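Local coordinates for protein triphenylmethane reductase (Citrobacter sp., PDB 2JL1) that binds NADP and probably uses its reduced form to reduce triphenylmethane dyes, in an NmrA-like Rossmann-type fold, at residues Arg139-Thr144 against Asn197-Gln202; Tyr143-Val148 against Ser172-Glu177. All coordinates share one frame; numbering follows the deposited sequence.

Interaction 1 of 2, residues Arg139-Thr144 against Asn197-Gln202; sequences RNALYT and NLVSNQ. With NAP (NADP nicotinamide-adenine-dinucleotide phosphate), chain B; GOL (glycerol), chain C.
R139 and L198 meet through their backbones: L198 N gives its hydrogen to R139 O at 2.8 Å, with an N-H...O angle of 161°. One step on, A141 N returns a bond to L198 O at 2.9 Å. The two segments run parallel, R139 beside N197 and N140 beside L198, until the strands end and the backbones become loops. A141 turns its CB toward the second segment, where it packs 3.7 Å from V199 CG1.

On the face of the sheet that carries R139 and N197, the two side chains lie side by side and point the same way. R139 CG stands anti to the carbonyl carbon (chi1 -69°), and from CG to NE the chain is extended. N197 OD1 touches it at CD, 3.3 Å away, and lies in the guanidinium plane, at its edge. It is a packing contact; the polar ends are satisfied elsewhere, R139 by salt bridges to E125 and E111, and N197 OD1 by the backbone N of F109. On the other face, N140 OD1 lies 3.5 Å from L198 CD1.

Just past the strand end the chain reads the cofactor's carboxamide with its backbone. A141 O accepts from NAP N7N at 3.1 Å, and Y143 N donates to NAP O7N at 2.9 Å, which fixes the rotation of the amide.

Within this chain, strand 194-198 is outermost at this end of the seven-stranded parallel sheet, beside 135-140. Helix 175-186 covers the N140 and L198 face through L178, with L267 of helix 266-271 also on L198 and L12 of helix 11-20 on N140.

Interaction 2 of 2, residues Tyr143-Val148 against Ser172-Glu177; sequences YTDFFV and SVTRNE. With NAP (NADP nicotinamide-adenine-dinucleotide phosphate), chain B; GOL (glycerol), chain C.
The nicotinamide end of the NADP site is built here, where the turn of a weakly bonded helix about 144-147 meets the N-terminus of helix 175-186. The ring of Y143 is sandwiched: R175 CG sits over the centre of one face in a CH-pi contact, 3.6 Å from the centroid, while the carboxamide carbon of NAP, C7N, lies over the centre of the other. The arginine chain runs extended from CG to NE, crossing the tyrosine at about a right angle, and NE donates to NAP O2N at 2.7 Å. Y143 OH donates to NAP O5D, so both side chains hold the cofactor near its nicotinamide-side phosphate.

D145 reaches the helix start. Its OD1 takes the backbone N-H of R175 at 2.9 Å, on the syn side of the carboxylate, while OD2 makes a long salt bridge of 3.8 Å to R175 NH1. T174 caps the same helix, its OG1 accepting from E177 N.

Deeper in, T144 OG1 and S172 OG share a hydrogen bond of 2.7 Å, and W204 is a second partner of the serine. T144 N donates to V173 O at 3.1 Å, approaching from above the carbonyl plane. An N-capped helix beside a tyrosine ring lying against the cofactor's carboxamide thus forms part of the dinucleotide pocket, at its nicotinamide end, in this Rossmann-type, NmrA-like protein.

Overall arrangement
Both interactions grow from the same chain segment: interaction 1 takes it as strand 135-140 ends, interaction 2 as it turns into helix 144-147. Their partners also follow one another, helix 175-186 leading into strand 194-198. They touch directly, L142 O lying 3.2 Å from V173 N in a probable hydrogen bond, and S200 CB packing against S172 O. Interaction 1 is the more buried and is held chiefly by regular parallel-sheet backbone bonds; interaction 2 is partly buried and relies on side chains, carboxylate to helix N-terminus, hydroxyl to hydroxyl, and arginine over tyrosine. NADP touches both, and a glycerol, probably from crystallisation, bridges T144, S200 and E177.

Interaction 1 of 2, residues Arg139-Thr144 against Asn197-Gln202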
loop_
_atom_site.group_PDB
_atom_site.type_symbol
_atom_site.label_atom_id
_atom_site.label_comp_id
_atom_site.label_asym_id
_atom_site.label_seq_id
_atom_site.Cartn_x
_atom_site.Cartn_y
_atom_site.Cartn_z
ATOM N N ARG A 139 0.098 14.228 -6.158
ATOM C CA ARG A 139 0.765 14.134 -4.859
ATOM C C ARG A 139 0.900 15.525 -4.259
ATOM O O ARG A 139 1.817 16.267 -4.596
ATOM C CB ARG A 139 2.137 13.473 -5.013
ATOM C CG ARG A 139 2.088 11.995 -5.362
ATOM C CD ARG A 139 3.485 11.435 -5.300
ATOM N NE ARG A 139 3.491 9.987 -5.103
ATOM C CZ ARG A 139 4.587 9.309 -4.749
ATOM N NH1 ARG A 139 5.743 9.954 -4.580
ATOM N NH2 ARG A 139 4.541 7.995 -4.556
ATOM N N ASN A 140 -0.040 15.890 -3.392
ATOM C CA ASN A 140 -0.140 17.269 -2.919
ATOM C C ASN A 140 0.893 17.581 -1.844
ATOM O O ASN A 140 1.210 16.730 -1.031
ATOM C CB ASN A 140 -1.547 17.565 -2.391
ATOM C CG ASN A 140 -2.586 17.644 -3.499
ATOM O OD1 ASN A 140 -2.253 17.746 -4.689
ATOM N ND2 ASN A 140 -3.849 17.556 -3.118
ATOM N N ALA A 141 1.387 18.824 -1.849
ATOM C CA ALA A 141 2.124 19.383 -0.729
ATOM C C ALA A 141 1.207 19.600 0.484
ATOM O O ALA A 141 -0.026 19.591 0.369
ATOM C CB ALA A 141 2.719 20.744 -1.139
ATOM N N LEU A 142 1.820 19.813 1.648
ATOM C CA LEU A 142 1.099 20.410 2.760
ATOM C C LEU A 142 0.402 21.697 2.299
ATOM O O LEU A 142 0.919 22.395 1.428
ATOM C CB LEU A 142 2.062 20.724 3.898
ATOM C CG LEU A 142 2.849 19.541 4.479
ATOM C CD1 LEU A 142 3.887 20.097 5.491
ATOM C CD2 LEU A 142 1.870 18.536 5.159
ATOM N N TYR A 143 -0.772 21.991 2.869
ATOM C CA TYR A 143 -1.516 23.213 2.552
ATOM C C TYR A 143 -0.897 24.448 3.191
ATOM O O TYR A 143 -0.688 24.474 4.387
ATOM C CB TYR A 143 -2.978 23.115 3.013
ATOM C CG TYR A 143 -3.768 21.947 2.459
ATOM C CD1 TYR A 143 -3.567 21.503 1.161
ATOM C CD2 TYR A 143 -4.755 21.322 3.228
ATOM C CE1 TYR A 143 -4.307 20.410 0.630
ATOM C CE2 TYR A 143 -5.501 20.245 2.720
ATOM C CZ TYR A 143 -5.275 19.811 1.415
ATOM O OH TYR A 143 -6.001 18.781 0.894
ATOM N N THR A 144 -0.619 25.470 2.380
ATOM C CA THR A 144 -0.196 26.775 2.912
ATOM C C THR A 144 -1.244 27.285 3.913
ATOM O O THR A 144 -0.895 27.913 4.912
ATOM C CB THR A 144 -0.034 27.770 1.775
ATOM O OG1 THR A 144 0.918 27.247 0.852
ATOM C CG2 THR A 144 0.436 29.153 2.270
ATOM N N ASN A 197 4.297 15.566 -8.396
ATOM C CA ASN A 197 4.560 16.067 -7.040
ATOM C C ASN A 197 4.202 17.547 -7.046
ATOM O O ASN A 197 4.931 18.357 -7.591
ATOM C CB ASN A 197 6.014 15.787 -6.612
ATOM C CG ASN A 197 6.296 14.304 -6.407
ATOM O OD1 ASN A 197 5.873 13.681 -5.409
ATOM N ND2 ASN A 197 7.053 13.733 -7.329
ATOM N N LEU A 198 3.029 17.870 -6.491
ATOM C CA LEU A 198 2.420 19.187 -6.600
ATOM C C LEU A 198 2.808 20.069 -5.413
ATOM O O LEU A 198 2.121 20.118 -4.394
ATOM C CB LEU A 198 0.880 19.056 -6.791
ATOM C CG LEU A 198 0.407 18.230 -8.004
ATOM C CD1 LEU A 198 -1.125 17.995 -8.007
ATOM C CD2 LEU A 198 0.849 18.875 -9.354
ATOM N N VAL A 199 3.940 20.753 -5.570
ATOM C CA VAL A 199 4.542 21.546 -4.516
ATOM C C VAL A 199 5.036 22.875 -5.110
ATOM O O VAL A 199 5.032 23.093 -6.343
ATOM C CB VAL A 199 5.743 20.808 -3.839
ATOM C CG1 VAL A 199 5.350 19.424 -3.327
ATOM C CG2 VAL A 199 6.919 20.686 -4.795
ATOM N N SER A 200 5.498 23.747 -4.230
ATOM C CA SER A 200 6.024 25.053 -4.642
ATOM C C SER A 200 7.470 24.938 -5.066
ATOM O O SER A 200 8.238 24.239 -4.424
ATOM C CB SER A 200 5.986 26.013 -3.458
ATOM O OG SER A 200 6.380 27.308 -3.858
ATOM N N ASN A 201 7.851 25.675 -6.106
ATOM C CA ASN A 201 9.267 25.875 -6.408
ATOM C C ASN A 201 9.767 27.258 -5.944
ATOM O O ASN A 201 10.765 27.782 -6.440
ATOM C CB ASN A 201 9.556 25.620 -7.899
ATOM C CG ASN A 201 8.663 26.423 -8.821
ATOM O OD1 ASN A 201 7.965 27.357 -8.400
ATOM N ND2 ASN A 201 8.664 26.044 -10.098
ATOM N N GLN A 202 9.049 27.829 -4.984
ATOM C CA GLN A 202 9.475 29.027 -4.258
ATOM C C GLN A 202 9.180 28.838 -2.761
ATOM O O GLN A 202 8.295 29.492 -2.194
ATOM C CB GLN A 202 8.782 30.284 -4.791
ATOM C CG GLN A 202 9.091 30.593 -6.248
ATOM C CD GLN A 202 8.383 31.842 -6.704
ATOM O OE1 GLN A 202 7.191 31.806 -7.072
ATOM N NE2 GLN A 202 9.090 32.968 -6.643
HETATM P PA NAP B . -11.643 18.458 4.875
HETATM O O1A NAP B . -11.442 18.124 6.312
HETATM O O2A NAP B . -12.214 19.796 4.613
HETATM O O5B NAP B . -12.531 17.355 4.142
HETATM C C5B NAP B . -12.452 15.970 4.401
HETATM C C4B NAP B . -13.600 15.370 3.604
HETATM O O4B NAP B . -13.654 13.959 3.775
HETATM C C3B NAP B . -14.915 15.958 4.116
HETATM O O3B NAP B . -15.710 16.348 3.027
HETATM C C2B NAP B . -15.575 14.807 4.822
HETATM O O2B NAP B . -16.953 14.828 4.624
HETATM C C1B NAP B . -14.994 13.624 4.075
HETATM N N9A NAP B . -15.160 12.404 4.876
HETATM C C8A NAP B . -14.788 12.185 6.174
HETATM N N7A NAP B . -15.146 10.920 6.500
HETATM C C5A NAP B . -15.759 10.352 5.434
HETATM C C6A NAP B . -16.324 9.094 5.226
HETATM N N6A NAP B . -16.333 8.177 6.190
HETATM N N1A NAP B . -16.880 8.807 4.001
HETATM C C2A NAP B . -16.890 9.752 2.999
HETATM N N3A NAP B . -16.325 10.990 3.203
HETATM C C4A NAP B . -15.775 11.281 4.409
HETATM O O3 NAP B . -10.193 18.314 4.155
HETATM P PN NAP B . -9.500 19.210 3.010
HETATM O O1N NAP B . -10.493 19.371 1.935
HETATM O O2N NAP B . -8.887 20.412 3.641
HETATM O O5D NAP B . -8.341 18.190 2.446
HETATM C C5D NAP B . -8.714 17.012 1.745
HETATM C C4D NAP B . -7.931 15.760 2.157
HETATM O O4D NAP B . -6.541 16.028 2.074
HETATM C C3D NAP B . -8.192 15.343 3.606
HETATM O O3D NAP B . -9.228 14.407 3.769
HETATM C C2D NAP B . -6.865 14.784 4.084
HETATM O O2D NAP B . -6.707 13.398 3.866
HETATM C C1D NAP B . -5.862 15.492 3.199
HETATM N N1N NAP B . -5.180 16.516 4.008
HETATM C C2N NAP B . -4.068 17.082 3.471
HETATM C C3N NAP B . -3.357 18.005 4.183
HETATM C C7N NAP B . -2.143 18.608 3.619
HETATM O O7N NAP B . -1.545 19.655 4.379
HETATM N N7N NAP B . -1.678 18.103 2.470
HETATM C C4N NAP B . -3.833 18.447 5.436
HETATM C C5N NAP B . -5.010 17.936 5.925
HETATM C C6N NAP B . -5.658 16.916 5.221
HETATM P P2B NAP B . -17.959 15.498 5.695
HETATM O O1X NAP B . -18.267 16.900 5.205
HETATM O O2X NAP B . -17.354 15.576 7.087
HETATM O O3X NAP B . -19.189 14.614 5.692
HETATM C C1 GOL C . 2.838 28.393 -3.408
HETATM O O1 GOL C . 1.757 28.961 -4.122
HETATM C C2 GOL C . 2.789 28.717 -1.907
HETATM O O2 GOL C . 1.490 28.980 -1.410
HETATM C C3 GOL C . 3.783 29.803 -1.513
HETATM O O3 GOL C . 5.059 29.508 -2.054
#

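Interaction 2 of 2, residues Tyr143-Val148 against Ser172-Glu177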
loop_
_atom_site.group_PDB
_atom_site.type_symbol
_atom_site.label_atom_id
_atom_site.label_comp_id
_atom_site.label_asym_id
_atom_site.label_seq_id
_atom_site.Cartn_x
_atom_site.Cartn_y
_atom_site.Cartn_z
ATOM N N TYR A 143 -0.772 21.991 2.869
ATOM C CA TYR A 143 -1.516 23.213 2.552
ATOM C C TYR A 143 -0.897 24.448 3.191
ATOM O O TYR A 143 -0.688 24.474 4.387
ATOM C CB TYR A 143 -2.978 23.115 3.013
ATOM C CG TYR A 143 -3.768 21.947 2.459
ATOM C CD1 TYR A 143 -3.567 21.503 1.161
ATOM C CD2 TYR A 143 -4.755 21.322 3.228
ATOM C CE1 TYR A 143 -4.307 20.410 0.630
ATOM C CE2 TYR A 143 -5.501 20.245 2.720
ATOM C CZ TYR A 143 -5.275 19.811 1.415
ATOM O OH TYR A 143 -6.001 18.781 0.894
ATOM N N THR A 144 -0.619 25.470 2.380
ATOM C CA THR A 144 -0.196 26.775 2.912
ATOM C C THR A 144 -1.244 27.285 3.913
ATOM O O THR A 144 -0.895 27.913 4.912
ATOM C CB THR A 144 -0.034 27.770 1.775
ATOM O OG1 THR A 144 0.918 27.247 0.852
ATOM C CG2 THR A 144 0.436 29.153 2.270
ATOM N N ASP A 145 -2.520 26.959 3.649
ATOM C CA ASP A 145 -3.671 27.395 4.484
ATOM C C ASP A 145 -3.576 26.884 5.908
ATOM O O ASP A 145 -4.158 27.477 6.798
ATOM C CB ASP A 145 -5.031 26.911 3.907
ATOM C CG ASP A 145 -5.099 26.967 2.391
ATOM O OD1 ASP A 145 -4.252 26.357 1.713
ATOM O OD2 ASP A 145 -6.049 27.591 1.854
ATOM N N PHE A 146 -2.837 25.791 6.124
ATOM C CA PHE A 146 -2.637 25.240 7.464
ATOM C C PHE A 146 -1.869 26.251 8.305
ATOM O O PHE A 146 -2.182 26.441 9.471
ATOM C CB PHE A 146 -1.906 23.884 7.429
ATOM C CG PHE A 146 -1.745 23.243 8.784
ATOM C CD1 PHE A 146 -2.844 22.654 9.422
ATOM C CD2 PHE A 146 -0.511 23.244 9.431
ATOM C CE1 PHE A 146 -2.713 22.068 10.678
ATOM C CE2 PHE A 146 -0.371 22.674 10.703
ATOM C CZ PHE A 146 -1.482 22.076 11.318
ATOM N N PHE A 147 -0.915 26.944 7.677
ATOM C CA PHE A 147 -0.013 27.876 8.357
ATOM C C PHE A 147 -0.444 29.361 8.218
ATOM O O PHE A 147 -0.142 30.205 9.064
ATOM C CB PHE A 147 1.398 27.706 7.779
ATOM C CG PHE A 147 1.867 26.274 7.729
ATOM C CD1 PHE A 147 2.241 25.616 8.890
ATOM C CD2 PHE A 147 1.901 25.578 6.522
ATOM C CE1 PHE A 147 2.689 24.279 8.854
ATOM C CE2 PHE A 147 2.338 24.245 6.475
ATOM C CZ PHE A 147 2.710 23.595 7.638
ATOM N N VAL A 148 -1.145 29.669 7.136
ATOM C CA VAL A 148 -1.450 31.044 6.792
ATOM C C VAL A 148 -2.961 31.160 6.644
ATOM O O VAL A 148 -3.535 30.773 5.638
ATOM C CB VAL A 148 -0.740 31.477 5.491
ATOM C CG1 VAL A 148 -1.052 32.935 5.165
ATOM C CG2 VAL A 148 0.785 31.269 5.598
ATOM N N SER A 172 4.921 24.273 0.716
ATOM C CA SER A 172 3.452 24.265 0.719
ATOM C C SER A 172 2.815 24.999 -0.460
ATOM O O SER A 172 3.407 25.899 -1.048
ATOM C CB SER A 172 2.904 24.831 2.035
ATOM O OG SER A 172 3.133 26.241 2.126
ATOM N N VAL A 173 1.610 24.602 -0.830
ATOM C CA VAL A 173 0.834 25.382 -1.798
ATOM C C VAL A 173 -0.611 25.425 -1.297
ATOM O O VAL A 173 -1.049 24.533 -0.572
ATOM C CB VAL A 173 0.903 24.791 -3.226
ATOM C CG1 VAL A 173 2.299 24.957 -3.854
ATOM C CG2 VAL A 173 0.515 23.331 -3.203
ATOM N N THR A 174 -1.351 26.449 -1.701
ATOM C CA THR A 174 -2.731 26.653 -1.229
ATOM C C THR A 174 -3.665 25.528 -1.741
ATOM O O THR A 174 -3.442 24.948 -2.809
ATOM C CB THR A 174 -3.292 28.009 -1.644
ATOM O OG1 THR A 174 -3.346 28.078 -3.066
ATOM C CG2 THR A 174 -2.416 29.209 -1.108
ATOM N N ARG A 175 -4.703 25.223 -0.967
ATOM C CA ARG A 175 -5.767 24.297 -1.406
ATOM C C ARG A 175 -6.327 24.738 -2.733
ATOM O O ARG A 175 -6.639 23.903 -3.579
ATOM C CB ARG A 175 -6.926 24.300 -0.433
ATOM C CG ARG A 175 -6.772 23.409 0.721
ATOM C CD ARG A 175 -8.109 23.282 1.422
ATOM N NE ARG A 175 -7.850 22.787 2.764
ATOM C CZ ARG A 175 -7.734 23.573 3.827
ATOM N NH1 ARG A 175 -7.919 24.880 3.705
ATOM N NH2 ARG A 175 -7.470 23.038 5.010
ATOM N N ASN A 176 -6.476 26.053 -2.896
ATOM C CA ASN A 176 -7.017 26.607 -4.127
ATOM C C ASN A 176 -6.218 26.181 -5.350
ATOM O O ASN A 176 -6.791 25.704 -6.319
ATOM C CB ASN A 176 -7.136 28.122 -4.067
ATOM C CG ASN A 176 -7.721 28.679 -5.322
ATOM O OD1 ASN A 176 -7.088 29.471 -6.011
ATOM N ND2 ASN A 176 -8.916 28.234 -5.660
ATOM N N GLU A 177 -4.900 26.321 -5.292
ATOM C CA GLU A 177 -4.043 25.926 -6.421
ATOM C C GLU A 177 -3.982 24.425 -6.621
ATOM O O GLU A 177 -3.924 23.967 -7.754
ATOM C CB GLU A 177 -2.626 26.492 -6.286
ATOM C CG GLU A 177 -2.583 28.008 -6.327
ATOM C CD GLU A 177 -1.191 28.560 -6.169
ATOM O OE1 GLU A 177 -0.510 28.276 -5.145
ATOM O OE2 GLU A 177 -0.817 29.328 -7.060
HETATM P PA NAP B . -11.643 18.458 4.875
HETATM O O1A NAP B . -11.442 18.124 6.312
HETATM O O2A NAP B . -12.214 19.796 4.613
HETATM O O5B NAP B . -12.531 17.355 4.142
HETATM C C5B NAP B . -12.452 15.970 4.401
HETATM C C4B NAP B . -13.600 15.370 3.604
HETATM O O4B NAP B . -13.654 13.959 3.775
HETATM C C3B NAP B . -14.915 15.958 4.116
HETATM O O3B NAP B . -15.710 16.348 3.027
HETATM C C2B NAP B . -15.575 14.807 4.822
HETATM O O2B NAP B . -16.953 14.828 4.624
HETATM C C1B NAP B . -14.994 13.624 4.075
HETATM N N9A NAP B . -15.160 12.404 4.876
HETATM C C8A NAP B . -14.788 12.185 6.174
HETATM N N7A NAP B . -15.146 10.920 6.500
HETATM C C5A NAP B . -15.759 10.352 5.434
HETATM C C6A NAP B . -16.324 9.094 5.226
HETATM N N6A NAP B . -16.333 8.177 6.190
HETATM N N1A NAP B . -16.880 8.807 4.001
HETATM C C2A NAP B . -16.890 9.752 2.999
HETATM N N3A NAP B . -16.325 10.990 3.203
HETATM C C4A NAP B . -15.775 11.281 4.409
HETATM O O3 NAP B . -10.193 18.314 4.155
HETATM P PN NAP B . -9.500 19.210 3.010
HETATM O O1N NAP B . -10.493 19.371 1.935
HETATM O O2N NAP B . -8.887 20.412 3.641
HETATM O O5D NAP B . -8.341 18.190 2.446
HETATM C C5D NAP B . -8.714 17.012 1.745
HETATM C C4D NAP B . -7.931 15.760 2.157
HETATM O O4D NAP B . -6.541 16.028 2.074
HETATM C C3D NAP B . -8.192 15.343 3.606
HETATM O O3D NAP B . -9.228 14.407 3.769
HETATM C C2D NAP B . -6.865 14.784 4.084
HETATM O O2D NAP B . -6.707 13.398 3.866
HETATM C C1D NAP B . -5.862 15.492 3.199
HETATM N N1N NAP B . -5.180 16.516 4.008
HETATM C C2N NAP B . -4.068 17.082 3.471
HETATM C C3N NAP B . -3.357 18.005 4.183
HETATM C C7N NAP B . -2.143 18.608 3.619
HETATM O O7N NAP B . -1.545 19.655 4.379
HETATM N N7N NAP B . -1.678 18.103 2.470
HETATM C C4N NAP B . -3.833 18.447 5.436
HETATM C C5N NAP B . -5.010 17.936 5.925
HETATM C C6N NAP B . -5.658 16.916 5.221
HETATM P P2B NAP B . -17.959 15.498 5.695
HETATM O O1X NAP B . -18.267 16.900 5.205
HETATM O O2X NAP B . -17.354 15.576 7.087
HETATM O O3X NAP B . -19.189 14.614 5.692
HETATM C C1 GOL C . 2.838 28.393 -3.408
HETATM O O1 GOL C . 1.757 28.961 -4.122
HETATM C C2 GOL C . 2.789 28.717 -1.907
HETATM O O2 GOL C . 1.490 28.980 -1.410
HETATM C C3 GOL C . 3.783 29.803 -1.513
HETATM O O3 GOL C . 5.059 29.508 -2.054
HETATM O O HOH W 1 -6.585 28.081 -0.556
#